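Local coordinates for bilirubin-inducible fluorescent protein UnaG (Anguilla japonica, PDB 4I3B), which binds unconjugated bilirubin with high affinity inside its beta-barrel and, with the pigment bound, emits green fluorescence on excitation, at residues E74-P79 / G85-V90; Y99-K102 / E107-Y110; Y110-K115 / L119-T124. One frame throughout, in Å; residues are numbered along the deposited sequence.

In the fold
The three contacts are antiparallel hairpin pairings of one sheet in the bilirubin-holding barrel. Contact 1 pairs strand 75-77 with strand 86-93, contact 2 pairs 96-103 with 106-115, and contact 3 pairs 106-115 with 118-125. Strands 86-93 and 96-103 are neighbours and so join contacts 1 and 2, whose centres are about 9 Å apart and which probably share a hydrogen bond, Glu77 OE1 to Tyr99 OH at 2.7 Å. Contacts 2 and 3, about 12 Å between centres, have Tyr110 in common, and Tyr99 CD2 packs 3.7 Å from Arg112 NH1. Contacts 1 and 3 lie about 18 Å apart, centre to centre, without touching, yet both reach the bilirubin: Pro79 at one propionate, Arg112 at the other.

Contact 1. Residues E74-P79 / G85-V90; sequences EFDEFP and GVKSVV. With BLR (3-[5-[(Z)-(4-ethenyl-3-methyl-5-oxidanylidene-pyrrol-2-ylidene)methyl]-2-[[5-[(Z)-(3-ethenyl-4-methyl-5-oxidanylidene-pyrrol-2-ylidene)methyl]-3-(3-hydroxy-3-oxopropyl)-4-methyl-1H-pyrrol-2-yl]methyl]-4-methyl-1H-pyrrol-3-yl]propanoic acid), chain G.
Glu77 reaches across to Ser88 with its carboxylate. Its CB lies 3.6 Å from Ser88 OG and near Val86 CG1. CG runs anti to the backbone N (chi1 -169°) and the chain stays extended, which carries CD beside Ser88. OE1 accepts a hydrogen bond from Ser88 OG on its anti lone pair, 2.7 Å away. The same oxygen takes hydrogen bonds from Tyr99 OH and Gln101 NE2, so three donors grip one buried carboxylate oxygen and probably stabilise its negative charge. Strands 75-77 and 86-93 form an antiparallel beta hairpin of the fatty-acid-binding-protein barrel, and Phe75 with Ser88 is a hydrogen-bonded pair, Ser88 N to Phe75 O being 2.8 Å. On the Glu77 side, Ser88 CB sits over one face of the Phe75 ring in a CH-pi contact, 3.8 Å from its centroid, while Val90 CG2 meets the ring edge. The other side carries a salt bridge: Lys87 NZ comes to the syn lone pair of Asp76 OD1 at 2.7 Å, the two chains lying alongside. Water 1 links that oxygen to Val86 O. Pro79 CD and Val86 CG2 reach toward each other, 4.0 Å apart, and Pro79 CA approaches bilirubin O2A at 3.4 Å.

Contact 2. Residues Y99-K102 / E107-Y110; sequences YVQK and ETTY. With BLR (3-[5-[(Z)-(4-ethenyl-3-methyl-5-oxidanylidene-pyrrol-2-ylidene)methyl]-2-[[5-[(Z)-(3-ethenyl-4-methyl-5-oxidanylidene-pyrrol-2-ylidene)methyl]-3-(3-hydroxy-3-oxopropyl)-4-methyl-1H-pyrrol-2-yl]methyl]-4-methyl-1H-pyrrol-3-yl]propanoic acid), chain G.
Tyr99 and Tyr110 are a hydrogen-bonded antiparallel pair, their side chains alongside and pointing the same way. The ring planes stand 78° apart, with Tyr99 CD1 3.9 Å from Tyr110 CD1, and Tyr99 O lies at the edge of the Tyr110 ring. On the ligand side, Tyr99 CE2 meets the bilirubin methyl CMB at 3.7 Å, while Tyr99 OH is hydrogen-bonded to Glu77 OE1. Val100 belongs to the other face, where it packs against Glu107 and Thr109 in the conformers described. Gln101 returns to the barrel interior: with CG beside the backbone N (chi1 -68°) and the chain extended beyond it, OE1 arrives at the Tyr110 ring edge. The amide and ring planes are 88° apart. Tyr110 OH donates to OE1 at 2.9 Å, from above the carbonyl plane, and Thr108 CG2 touches the same oxygen at 3.4 Å. Arg83 NH1 also donates to Gln101 OE1, and water 3 joins Gln101 NE2 to Tyr110 OH. Lys102 runs beside Glu107, with aliphatic carbons in contact in the conformer described. Tyr110 OH both gives and accepts a hydrogen bond, which would limit rotation of the hydroxyl in this hairpin lining the pigment pocket.

Contact 3. Residues Y110-K115 / L119-T124; sequences YVREIK and LVVTLT. With BLR (3-[5-[(Z)-(4-ethenyl-3-methyl-5-oxidanylidene-pyrrol-2-ylidene)methyl]-2-[[5-[(Z)-(3-ethenyl-4-methyl-5-oxidanylidene-pyrrol-2-ylidene)methyl]-3-(3-hydroxy-3-oxopropyl)-4-methyl-1H-pyrrol-2-yl]methyl]-4-methyl-1H-pyrrol-3-yl]propanoic acid), chain G.
Arg112 leaves its strand with CG beside the backbone N (chi1 -70°) and then runs extended to NE, alongside Val121, whose CG2 stands anti to its own backbone N (chi1 of CG1 57°). These settings bring Arg112 CG to 3.7 Å from Val121 CG2, and that methyl lies over one face of the guanidinium. The bilirubin covers the opposite face: its ring atom C1B sits over the centre of the group, 3.4 Å above the plane. NH2 donates to the propionate oxygen O2D at 3.0 Å with an N-H...O angle of 165°, so the cation is sandwiched between a valine methyl and a terminal pyrrolinone ring of the bilirubin while one end grips the acid. With Arg112 replaced by an alanine, the propionate is likely to lose this charged donor, and a gap would probably open between Val121 and the pigment. Strands 106-115 and 118-125 are adjacent arms of a beta hairpin in the fatty-acid-binding-protein barrel of the calycin superfamily, and side chains alternate between the cavity and the outer surface. Arg112, Val121, Tyr110, Leu123 and Leu119 belong to the cavity side. There the Leu123 side chain crosses that of Tyr110 obliquely, CD2 3.7 Å from Tyr110 CE2, and Val121 CG2 lies at the edge of that ring. In the conformers described, Leu119 CD1 approaches the bilirubin oxygen OB and Ile114 CD1 packs against Leu119 CB. Backbone bonds tie Val111 to Thr122 and Glu113 to Val120, whose side chains point outward. Water 4 connects Glu113 OE1, at 2.7 Å, with Thr122 OG1, and Lys115 NZ makes a salt bridge, its hydrogen bond weak, to the same Glu113 oxygen. Lys115 and Val120 cross at about a right angle, CB to CG2 4.1 Å.

Contact 1. Residues E74-P79 / G85-V90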
loop_
_atom_site.group_PDB
_atom_site.type_symbol
_atom_site.label_atom_id
_atom_site.label_comp_id
_atom_site.label_asym_id
_atom_site.label_seq_id
_atom_site.Cartn_x
_atom_site.Cartn_y
_atom_site.Cartn_z
ATOM N N GLU A 74 -9.868 13.042 1.083
ATOM C CA GLU A 74 -8.586 13.064 1.762
ATOM C C GLU A 74 -8.726 12.629 3.220
ATOM O O GLU A 74 -9.710 12.944 3.906
ATOM C CB GLU A 74 -8.010 14.478 1.662
ATOM C CG GLU A 74 -6.618 14.605 2.232
ATOM C CD GLU A 74 -6.072 16.018 2.050
ATOM O OE1 GLU A 74 -5.455 16.285 0.993
ATOM O OE2 GLU A 74 -6.262 16.859 2.949
ATOM N N PHE A 75 -7.716 11.918 3.711
ATOM C CA PHE A 75 -7.719 11.469 5.096
ATOM C C PHE A 75 -6.315 11.497 5.684
ATOM O O PHE A 75 -5.322 11.492 4.958
ATOM C CB PHE A 75 -8.335 10.068 5.232
ATOM C CG PHE A 75 -7.608 8.973 4.479
ATOM C CD1 PHE A 75 -7.774 8.828 3.094
ATOM C CD2 PHE A 75 -6.762 8.077 5.146
ATOM C CE1 PHE A 75 -7.133 7.807 2.402
ATOM C CE2 PHE A 75 -6.106 7.066 4.446
ATOM C CZ PHE A 75 -6.293 6.930 3.071
ATOM N N ASP A 76 -6.233 11.569 7.016
ATOM C CA ASP A 76 -4.952 11.536 7.696
ATOM C C ASP A 76 -4.437 10.102 7.781
ATOM O O ASP A 76 -5.203 9.206 8.088
ATOM C CB ASP A 76 -5.089 12.063 9.139
ATOM C CG ASP A 76 -5.379 13.553 9.214
ATOM O OD1 ASP A 76 -4.952 14.295 8.332
ATOM O OD2 ASP A 76 -6.018 13.998 10.187
ATOM N N GLU A 77 -3.144 9.910 7.546
ATOM C CA GLU A 77 -2.529 8.602 7.712
ATOM C C GLU A 77 -1.286 8.735 8.587
ATOM O O GLU A 77 -0.596 9.750 8.569
ATOM C CB GLU A 77 -2.154 8.026 6.337
ATOM C CG GLU A 77 -1.737 6.538 6.363
ATOM C CD GLU A 77 -1.449 5.969 4.976
ATOM O OE1 GLU A 77 -1.783 6.622 3.953
ATOM O OE2 GLU A 77 -0.870 4.859 4.900
ATOM N N PHE A 78 -0.996 7.678 9.326
ATOM C CA PHE A 78 0.128 7.608 10.257
ATOM C C PHE A 78 0.896 6.337 9.930
ATOM O O PHE A 78 0.818 5.346 10.636
ATOM C CB PHE A 78 -0.404 7.630 11.702
ATOM C CG PHE A 78 -1.306 8.810 11.936
ATOM C CD1 PHE A 78 -0.760 10.057 12.196
ATOM C CD2 PHE A 78 -2.678 8.694 11.797
ATOM C CE1 PHE A 78 -1.571 11.155 12.373
ATOM C CE2 PHE A 78 -3.499 9.783 11.958
ATOM C CZ PHE A 78 -2.952 11.007 12.251
ATOM N N PRO A 79 1.660 6.362 8.831
ATOM C CA PRO A 79 2.262 5.121 8.334
ATOM C C PRO A 79 3.439 4.626 9.173
ATOM O O PRO A 79 4.048 5.357 9.958
ATOM C CB PRO A 79 2.717 5.470 6.927
ATOM C CG PRO A 79 2.877 6.940 6.958
ATOM C CD PRO A 79 1.895 7.504 7.934
ATOM N N GLY A 85 2.464 14.262 9.219
ATOM C CA GLY A 85 1.638 15.134 8.422
ATOM C C GLY A 85 1.183 14.548 7.111
ATOM O O GLY A 85 0.947 15.281 6.159
ATOM N N VAL A 86 1.059 13.232 7.049
ATOM C CA VAL A 86 0.668 12.590 5.803
ATOM C C VAL A 86 -0.821 12.749 5.543
ATOM O O VAL A 86 -1.658 12.377 6.390
ATOM C CB VAL A 86 1.049 11.094 5.814
ATOM C CG1 VAL A 86 0.600 10.442 4.530
ATOM C CG2 VAL A 86 2.550 10.956 5.998
ATOM N N LYS A 87 -1.139 13.246 4.349
ATOM C CA LYS A 87 -2.505 13.370 3.884
ATOM C C LYS A 87 -2.609 12.462 2.684
ATOM O O LYS A 87 -1.803 12.560 1.763
ATOM C CB LYS A 87 -2.799 14.811 3.464
ATOM C CG LYS A 87 -2.648 15.814 4.597
ATOM C CD LYS A 87 -3.745 15.652 5.634
ATOM C CE LYS A 87 -3.828 16.856 6.551
ATOM N NZ LYS A 87 -5.032 16.788 7.407
ATOM N N SER A 88 -3.601 11.590 2.697
ATOM C CA SER A 88 -3.744 10.548 1.675
ATOM C C SER A 88 -5.084 10.664 0.945
ATOM O O SER A 88 -6.071 11.131 1.517
ATOM C CB SER A 88 -3.655 9.186 2.335
ATOM O OG SER A 88 -2.372 9.088 2.923
ATOM N N VAL A 89 -5.122 10.210 -0.297
ATOM C CA VAL A 89 -6.376 10.180 -1.028
ATOM C C VAL A 89 -6.306 9.049 -2.039
ATOM O O VAL A 89 -5.235 8.762 -2.599
ATOM C CB VAL A 89 -6.692 11.540 -1.708
ATOM C CG1 VAL A 89 -5.710 11.845 -2.844
ATOM C CG2 VAL A 89 -8.156 11.583 -2.162
ATOM N N VAL A 90 -7.439 8.394 -2.248
ATOM C CA VAL A 90 -7.511 7.261 -3.143
ATOM C C VAL A 90 -8.593 7.506 -4.189
ATOM O O VAL A 90 -9.675 7.956 -3.845
ATOM C CB VAL A 90 -7.823 5.971 -2.367
ATOM C CG1 VAL A 90 -7.611 4.747 -3.276
ATOM C CG2 VAL A 90 -6.926 5.873 -1.106
HETATM C CHA BLR G . 1.505 -2.650 3.027
HETATM N NA BLR G . -0.666 -1.726 2.117
HETATM C C1A BLR G . 0.253 -1.796 3.116
HETATM C C2A BLR G . -0.091 -0.894 4.110
HETATM C C3A BLR G . -1.252 -0.253 3.677
HETATM C C4A BLR G . -1.591 -0.791 2.442
HETATM C CMA BLR G . -2.016 0.807 4.411
HETATM C CAA BLR G . 0.642 -0.677 5.398
HETATM C CBA BLR G . 1.472 0.545 5.392
HETATM C CGA BLR G . 2.176 0.790 6.678
HETATM O O1A BLR G . 2.456 -0.160 7.464
HETATM O O2A BLR G . 2.443 2.015 6.955
HETATM C CHB BLR G . -2.772 -0.391 1.658
HETATM N NB BLR G . -2.931 -2.271 0.086
HETATM C C1B BLR G . -3.385 -1.045 0.621
HETATM C C2B BLR G . -4.515 -0.632 -0.111
HETATM C C3B BLR G . -4.820 -1.486 -1.020
HETATM C C4B BLR G . -3.847 -2.654 -1.063
HETATM C CMB BLR G . -5.255 0.656 0.193
HETATM O OB BLR G . -3.743 -3.631 -1.718
HETATM C CAB BLR G . -5.951 -1.427 -1.979
HETATM C CBB BLR G . -6.207 -2.373 -2.933
HETATM N NC BLR G . 5.755 -2.073 6.109
HETATM C C1C BLR G . 6.572 -2.356 7.380
HETATM C C2C BLR G . 7.358 -1.095 7.490
HETATM C C3C BLR G . 7.075 -0.265 6.545
HETATM C C4C BLR G . 6.118 -0.750 5.671
HETATM C CMC BLR G . 8.295 -0.909 8.635
HETATM O OC BLR G . 6.550 -3.366 8.025
HETATM C CAC BLR G . 7.628 1.091 6.378
HETATM C CBC BLR G . 8.920 1.399 6.647
HETATM C CHD BLR G . 5.579 -0.155 4.577
HETATM N ND BLR G . 3.595 -1.663 3.994
HETATM C C1D BLR G . 4.434 -0.632 3.786
HETATM C C2D BLR G . 3.995 0.030 2.540
HETATM C C3D BLR G . 2.908 -0.648 2.052
HETATM C C4D BLR G . 2.587 -1.746 2.980
HETATM C CMD BLR G . 4.696 1.216 1.965
HETATM C CAD BLR G . 2.141 -0.278 0.811
HETATM C CBD BLR G . 2.555 -1.158 -0.351
HETATM C CGD BLR G . 1.826 -2.452 -0.325
HETATM O O1D BLR G . 2.477 -3.511 -0.264
HETATM O O2D BLR G . 0.576 -2.502 -0.403
HETATM O O HOH W 1 -2.054 14.228 8.534
HETATM O O HOH W 2 1.437 11.269 9.401
#

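Contact 2. Residues Y99-K102 / E107-Y110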
loop_
_atom_site.group_PDB
_atom_site.type_symbol
_atom_site.label_atom_id
_atom_site.label_comp_id
_atom_site.label_asym_id
_atom_site.label_seq_id
_atom_site.Cartn_x
_atom_site.Cartn_y
_atom_site.Cartn_z
ATOM N N TYR A 99 -3.401 5.658 -5.222
ATOM C CA TYR A 99 -3.308 6.130 -3.842
ATOM C C TYR A 99 -2.155 7.124 -3.775
ATOM O O TYR A 99 -1.019 6.790 -4.161
ATOM C CB TYR A 99 -3.028 4.896 -2.973
ATOM C CG TYR A 99 -3.147 5.014 -1.469
ATOM C CD1 TYR A 99 -2.380 5.898 -0.707
ATOM C CD2 TYR A 99 -4.022 4.176 -0.796
ATOM C CE1 TYR A 99 -2.481 5.916 0.730
ATOM C CE2 TYR A 99 -4.124 4.198 0.577
ATOM C CZ TYR A 99 -3.367 5.048 1.335
ATOM O OH TYR A 99 -3.498 5.012 2.705
ATOM N N VAL A 100 -2.454 8.353 -3.357
ATOM C CA VAL A 100 -1.423 9.400 -3.299
ATOM C C VAL A 100 -1.301 9.903 -1.876
ATOM O O VAL A 100 -2.306 10.206 -1.222
ATOM C CB VAL A 100 -1.732 10.580 -4.248
ATOM C CG1 VAL A 100 -0.682 11.721 -4.089
ATOM C CG2 VAL A 100 -1.810 10.080 -5.680
ATOM N N GLN A 101 -0.055 9.967 -1.392
ATOM C CA GLN A 101 0.274 10.558 -0.103
ATOM C C GLN A 101 1.060 11.847 -0.301
ATOM O O GLN A 101 1.993 11.879 -1.122
ATOM C CB GLN A 101 1.126 9.585 0.711
ATOM C CG GLN A 101 0.393 8.329 1.156
ATOM C CD GLN A 101 1.325 7.307 1.752
ATOM O OE1 GLN A 101 2.504 7.266 1.401
ATOM N NE2 GLN A 101 0.811 6.472 2.637
ATOM N N LYS A 102 0.686 12.873 0.472
ATOM C CA LYS A 102 1.369 14.157 0.453
ATOM C C LYS A 102 1.817 14.515 1.854
ATOM O O LYS A 102 1.053 14.373 2.808
ATOM C CB LYS A 102 0.412 15.248 -0.021
ATOM C CG LYS A 102 -0.096 15.008 -1.436
ATOM C CD LYS A 102 -1.149 16.025 -1.839
ATOM C CE LYS A 102 -1.954 15.530 -3.036
ATOM N NZ LYS A 102 -3.237 16.294 -3.251
ATOM N N GLU A 107 5.288 14.223 -2.572
ATOM C CA GLU A 107 4.204 13.304 -2.908
ATOM C C GLU A 107 4.798 11.960 -3.288
ATOM O O GLU A 107 5.929 11.895 -3.761
ATOM C CB GLU A 107 3.296 13.861 -4.028
ATOM C CG GLU A 107 2.732 15.241 -3.697
ATOM C CD GLU A 107 1.522 15.680 -4.544
ATOM O OE1 GLU A 107 0.776 14.825 -5.086
ATOM O OE2 GLU A 107 1.311 16.910 -4.653
ATOM N N THR A 108 4.034 10.904 -3.032
ATOM C CA THR A 108 4.378 9.569 -3.489
ATOM C C THR A 108 3.082 8.873 -3.923
ATOM O O THR A 108 2.006 9.180 -3.414
ATOM C CB THR A 108 5.149 8.762 -2.399
ATOM O OG1 THR A 108 5.610 7.549 -2.985
ATOM C CG2 THR A 108 4.319 8.465 -1.166
ATOM N N THR A 109 3.185 7.944 -4.872
ATOM C CA THR A 109 2.021 7.317 -5.461
ATOM C C THR A 109 2.131 5.788 -5.462
ATOM O O THR A 109 3.212 5.230 -5.696
ATOM C CB THR A 109 1.843 7.860 -6.899
ATOM O OG1 THR A 109 1.817 9.293 -6.852
ATOM C CG2 THR A 109 0.556 7.346 -7.554
ATOM N N TYR A 110 1.007 5.140 -5.227
ATOM C CA TYR A 110 0.872 3.688 -5.346
ATOM C C TYR A 110 -0.225 3.408 -6.346
ATOM O O TYR A 110 -1.338 3.888 -6.180
ATOM C CB TYR A 110 0.473 3.063 -4.015
ATOM C CG TYR A 110 1.248 3.511 -2.831
ATOM C CD1 TYR A 110 1.042 4.778 -2.277
ATOM C CD2 TYR A 110 2.201 2.678 -2.238
ATOM C CE1 TYR A 110 1.762 5.194 -1.181
ATOM C CE2 TYR A 110 2.912 3.093 -1.140
ATOM C CZ TYR A 110 2.690 4.335 -0.595
ATOM O OH TYR A 110 3.415 4.717 0.509
HETATM C CHA BLR G . 1.505 -2.650 3.027
HETATM N NA BLR G . -0.666 -1.726 2.117
HETATM C C1A BLR G . 0.253 -1.796 3.116
HETATM C C2A BLR G . -0.091 -0.894 4.110
HETATM C C3A BLR G . -1.252 -0.253 3.677
HETATM C C4A BLR G . -1.591 -0.791 2.442
HETATM C CMA BLR G . -2.016 0.807 4.411
HETATM C CAA BLR G . 0.642 -0.677 5.398
HETATM C CBA BLR G . 1.472 0.545 5.392
HETATM C CGA BLR G . 2.176 0.790 6.678
HETATM O O1A BLR G . 2.456 -0.160 7.464
HETATM O O2A BLR G . 2.443 2.015 6.955
HETATM C CHB BLR G . -2.772 -0.391 1.658
HETATM N NB BLR G . -2.931 -2.271 0.086
HETATM C C1B BLR G . -3.385 -1.045 0.621
HETATM C C2B BLR G . -4.515 -0.632 -0.111
HETATM C C3B BLR G . -4.820 -1.486 -1.020
HETATM C C4B BLR G . -3.847 -2.654 -1.063
HETATM C CMB BLR G . -5.255 0.656 0.193
HETATM O OB BLR G . -3.743 -3.631 -1.718
HETATM C CAB BLR G . -5.951 -1.427 -1.979
HETATM C CBB BLR G . -6.207 -2.373 -2.933
HETATM N NC BLR G . 5.755 -2.073 6.109
HETATM C C1C BLR G . 6.572 -2.356 7.380
HETATM C C2C BLR G . 7.358 -1.095 7.490
HETATM C C3C BLR G . 7.075 -0.265 6.545
HETATM C C4C BLR G . 6.118 -0.750 5.671
HETATM C CMC BLR G . 8.295 -0.909 8.635
HETATM O OC BLR G . 6.550 -3.366 8.025
HETATM C CAC BLR G . 7.628 1.091 6.378
HETATM C CBC BLR G . 8.920 1.399 6.647
HETATM C CHD BLR G . 5.579 -0.155 4.577
HETATM N ND BLR G . 3.595 -1.663 3.994
HETATM C C1D BLR G . 4.434 -0.632 3.786
HETATM C C2D BLR G . 3.995 0.030 2.540
HETATM C C3D BLR G . 2.908 -0.648 2.052
HETATM C C4D BLR G . 2.587 -1.746 2.980
HETATM C CMD BLR G . 4.696 1.216 1.965
HETATM C CAD BLR G . 2.141 -0.278 0.811
HETATM C CBD BLR G . 2.555 -1.158 -0.351
HETATM C CGD BLR G . 1.826 -2.452 -0.325
HETATM O O1D BLR G . 2.477 -3.511 -0.264
HETATM O O2D BLR G . 0.576 -2.502 -0.403
HETATM O O HOH W 3 2.573 4.125 3.147
#

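Contact 3. Residues Y110-K115 / L119-T124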
loop_
_atom_site.group_PDB
_atom_site.type_symbol
_atom_site.label_atom_id
_atom_site.label_comp_id
_atom_site.label_asym_id
_atom_site.label_seq_id
_atom_site.Cartn_x
_atom_site.Cartn_y
_atom_site.Cartn_z
ATOM N N TYR A 110 1.007 5.140 -5.227
ATOM C CA TYR A 110 0.872 3.688 -5.346
ATOM C C TYR A 110 -0.225 3.408 -6.346
ATOM O O TYR A 110 -1.338 3.888 -6.180
ATOM C CB TYR A 110 0.473 3.063 -4.015
ATOM C CG TYR A 110 1.248 3.511 -2.831
ATOM C CD1 TYR A 110 1.042 4.778 -2.277
ATOM C CD2 TYR A 110 2.201 2.678 -2.238
ATOM C CE1 TYR A 110 1.762 5.194 -1.181
ATOM C CE2 TYR A 110 2.912 3.093 -1.140
ATOM C CZ TYR A 110 2.690 4.335 -0.595
ATOM O OH TYR A 110 3.415 4.717 0.509
ATOM N N VAL A 111 0.071 2.619 -7.377
ATOM C CA VAL A 111 -0.921 2.234 -8.390
ATOM C C VAL A 111 -1.143 0.740 -8.210
ATOM O O VAL A 111 -0.189 -0.049 -8.259
ATOM C CB VAL A 111 -0.457 2.548 -9.823
ATOM C CG1 VAL A 111 -1.467 2.077 -10.836
ATOM C CG2 VAL A 111 -0.150 4.053 -10.004
ATOM N N ARG A 112 -2.401 0.354 -8.032
ATOM C CA ARG A 112 -2.795 -1.015 -7.765
ATOM C C ARG A 112 -3.748 -1.518 -8.843
ATOM O O ARG A 112 -4.713 -0.860 -9.212
ATOM C CB ARG A 112 -3.405 -1.122 -6.361
ATOM C CG ARG A 112 -2.344 -0.924 -5.283
ATOM C CD ARG A 112 -2.928 -0.967 -3.907
ATOM N NE ARG A 112 -1.904 -0.898 -2.877
ATOM C CZ ARG A 112 -1.615 0.165 -2.125
ATOM N NH1 ARG A 112 -2.232 1.338 -2.275
ATOM N NH2 ARG A 112 -0.669 0.049 -1.211
ATOM N N GLU A 113 -3.469 -2.732 -9.311
ATOM C CA GLU A 113 -4.200 -3.349 -10.408
ATOM C C GLU A 113 -4.216 -4.851 -10.179
ATOM O O GLU A 113 -3.322 -5.382 -9.515
ATOM C CB GLU A 113 -3.470 -3.087 -11.734
ATOM C CG GLU A 113 -2.582 -1.815 -11.752
ATOM C CD GLU A 113 -1.768 -1.641 -13.036
ATOM O OE1 GLU A 113 -0.528 -1.360 -12.951
ATOM O OE2 GLU A 113 -2.369 -1.789 -14.137
ATOM N N ILE A 114 -5.211 -5.534 -10.733
ATOM C CA ILE A 114 -5.213 -6.985 -10.741
ATOM C C ILE A 114 -4.679 -7.451 -12.088
ATOM O O ILE A 114 -5.138 -6.996 -13.132
ATOM C CB ILE A 114 -6.624 -7.517 -10.491
ATOM C CG1 ILE A 114 -7.192 -6.906 -9.206
ATOM C CG2 ILE A 114 -6.618 -9.036 -10.414
ATOM C CD1 ILE A 114 -6.402 -7.274 -7.975
ATOM N N LYS A 115 -3.680 -8.334 -12.055
ATOM C CA LYS A 115 -3.105 -8.891 -13.280
ATOM C C LYS A 115 -3.004 -10.399 -13.094
ATOM O O LYS A 115 -2.323 -10.865 -12.178
ATOM C CB LYS A 115 -1.708 -8.286 -13.550
ATOM C CG LYS A 115 -1.731 -6.751 -13.695
ATOM C CD LYS A 115 -0.395 -6.110 -14.112
ATOM C CE LYS A 115 -0.590 -4.610 -14.375
ATOM N NZ LYS A 115 0.630 -3.857 -14.779
ATOM N N LEU A 119 -2.631 -9.164 -7.228
ATOM C CA LEU A 119 -2.712 -7.741 -6.929
ATOM C C LEU A 119 -1.304 -7.171 -7.046
ATOM O O LEU A 119 -0.388 -7.550 -6.312
ATOM C CB LEU A 119 -3.295 -7.516 -5.534
ATOM C CG LEU A 119 -3.819 -6.117 -5.179
ATOM C CD1 LEU A 119 -4.475 -6.147 -3.813
ATOM C CD2 LEU A 119 -2.745 -5.034 -5.207
ATOM N N VAL A 120 -1.119 -6.264 -7.999
ATOM C CA VAL A 120 0.187 -5.706 -8.297
ATOM C C VAL A 120 0.190 -4.235 -7.916
ATOM O O VAL A 120 -0.678 -3.483 -8.357
ATOM C CB VAL A 120 0.535 -5.896 -9.790
ATOM C CG1 VAL A 120 1.905 -5.318 -10.070
ATOM C CG2 VAL A 120 0.466 -7.381 -10.191
ATOM N N VAL A 121 1.158 -3.835 -7.092
ATOM C CA VAL A 121 1.321 -2.436 -6.677
ATOM C C VAL A 121 2.645 -1.904 -7.228
ATOM O O VAL A 121 3.695 -2.505 -7.000
ATOM C CB VAL A 121 1.190 -2.264 -5.142
ATOM C CG1 VAL A 121 2.165 -3.097 -4.331
ATOM C CG2 VAL A 121 1.313 -0.805 -4.766
ATOM N N THR A 122 2.579 -0.748 -7.888
ATOM C CA THR A 122 3.749 -0.033 -8.337
ATOM C C THR A 122 3.860 1.239 -7.501
ATOM O O THR A 122 2.889 2.015 -7.407
ATOM C CB THR A 122 3.641 0.328 -9.831
ATOM O OG1 THR A 122 3.466 -0.851 -10.610
ATOM C CG2 THR A 122 4.880 1.023 -10.321
ATOM N N LEU A 123 5.026 1.425 -6.886
ATOM C CA LEU A 123 5.283 2.487 -5.940
ATOM C C LEU A 123 6.293 3.436 -6.519
ATOM O O LEU A 123 7.374 3.021 -6.947
ATOM C CB LEU A 123 5.845 1.937 -4.632
ATOM C CG LEU A 123 5.074 0.811 -3.926
ATOM C CD1 LEU A 123 5.301 -0.612 -4.510
ATOM C CD2 LEU A 123 5.446 0.793 -2.458
ATOM N N THR A 124 5.979 4.720 -6.520
ATOM C CA THR A 124 6.864 5.717 -7.097
ATOM C C THR A 124 7.135 6.859 -6.129
ATOM O O THR A 124 6.194 7.476 -5.619
ATOM C CB THR A 124 6.266 6.292 -8.388
ATOM O OG1 THR A 124 5.992 5.233 -9.309
ATOM C CG2 THR A 124 7.232 7.264 -9.043
HETATM C CHA BLR G . 1.505 -2.650 3.027
HETATM N NA BLR G . -0.666 -1.726 2.117
HETATM C C1A BLR G . 0.253 -1.796 3.116
HETATM C C2A BLR G . -0.091 -0.894 4.110
HETATM C C3A BLR G . -1.252 -0.253 3.677
HETATM C C4A BLR G . -1.591 -0.791 2.442
HETATM C CMA BLR G . -2.016 0.807 4.411
HETATM C CAA BLR G . 0.642 -0.677 5.398
HETATM C CBA BLR G . 1.472 0.545 5.392
HETATM C CGA BLR G . 2.176 0.790 6.678
HETATM O O1A BLR G . 2.456 -0.160 7.464
HETATM O O2A BLR G . 2.443 2.015 6.955
HETATM C CHB BLR G . -2.772 -0.391 1.658
HETATM N NB BLR G . -2.931 -2.271 0.086
HETATM C C1B BLR G . -3.385 -1.045 0.621
HETATM C C2B BLR G . -4.515 -0.632 -0.111
HETATM C C3B BLR G . -4.820 -1.486 -1.020
HETATM C C4B BLR G . -3.847 -2.654 -1.063
HETATM C CMB BLR G . -5.255 0.656 0.193
HETATM O OB BLR G . -3.743 -3.631 -1.718
HETATM C CAB BLR G . -5.951 -1.427 -1.979
HETATM C CBB BLR G . -6.207 -2.373 -2.933
HETATM N NC BLR G . 5.755 -2.073 6.109
HETATM C C1C BLR G . 6.572 -2.356 7.380
HETATM C C2C BLR G . 7.358 -1.095 7.490
HETATM C C3C BLR G . 7.075 -0.265 6.545
HETATM C C4C BLR G . 6.118 -0.750 5.671
HETATM C CMC BLR G . 8.295 -0.909 8.635
HETATM O OC BLR G . 6.550 -3.366 8.025
HETATM C CAC BLR G . 7.628 1.091 6.378
HETATM C CBC BLR G . 8.920 1.399 6.647
HETATM C CHD BLR G . 5.579 -0.155 4.577
HETATM N ND BLR G . 3.595 -1.663 3.994
HETATM C C1D BLR G . 4.434 -0.632 3.786
HETATM C C2D BLR G . 3.995 0.030 2.540
HETATM C C3D BLR G . 2.908 -0.648 2.052
HETATM C C4D BLR G . 2.587 -1.746 2.980
HETATM C CMD BLR G . 4.696 1.216 1.965
HETATM C CAD BLR G . 2.141 -0.278 0.811
HETATM C CBD BLR G . 2.555 -1.158 -0.351
HETATM C CGD BLR G . 1.826 -2.452 -0.325
HETATM O O1D BLR G . 2.477 -3.511 -0.264
HETATM O O2D BLR G . 0.576 -2.502 -0.403
HETATM O O HOH W 4 0.805 -1.837 -10.597
#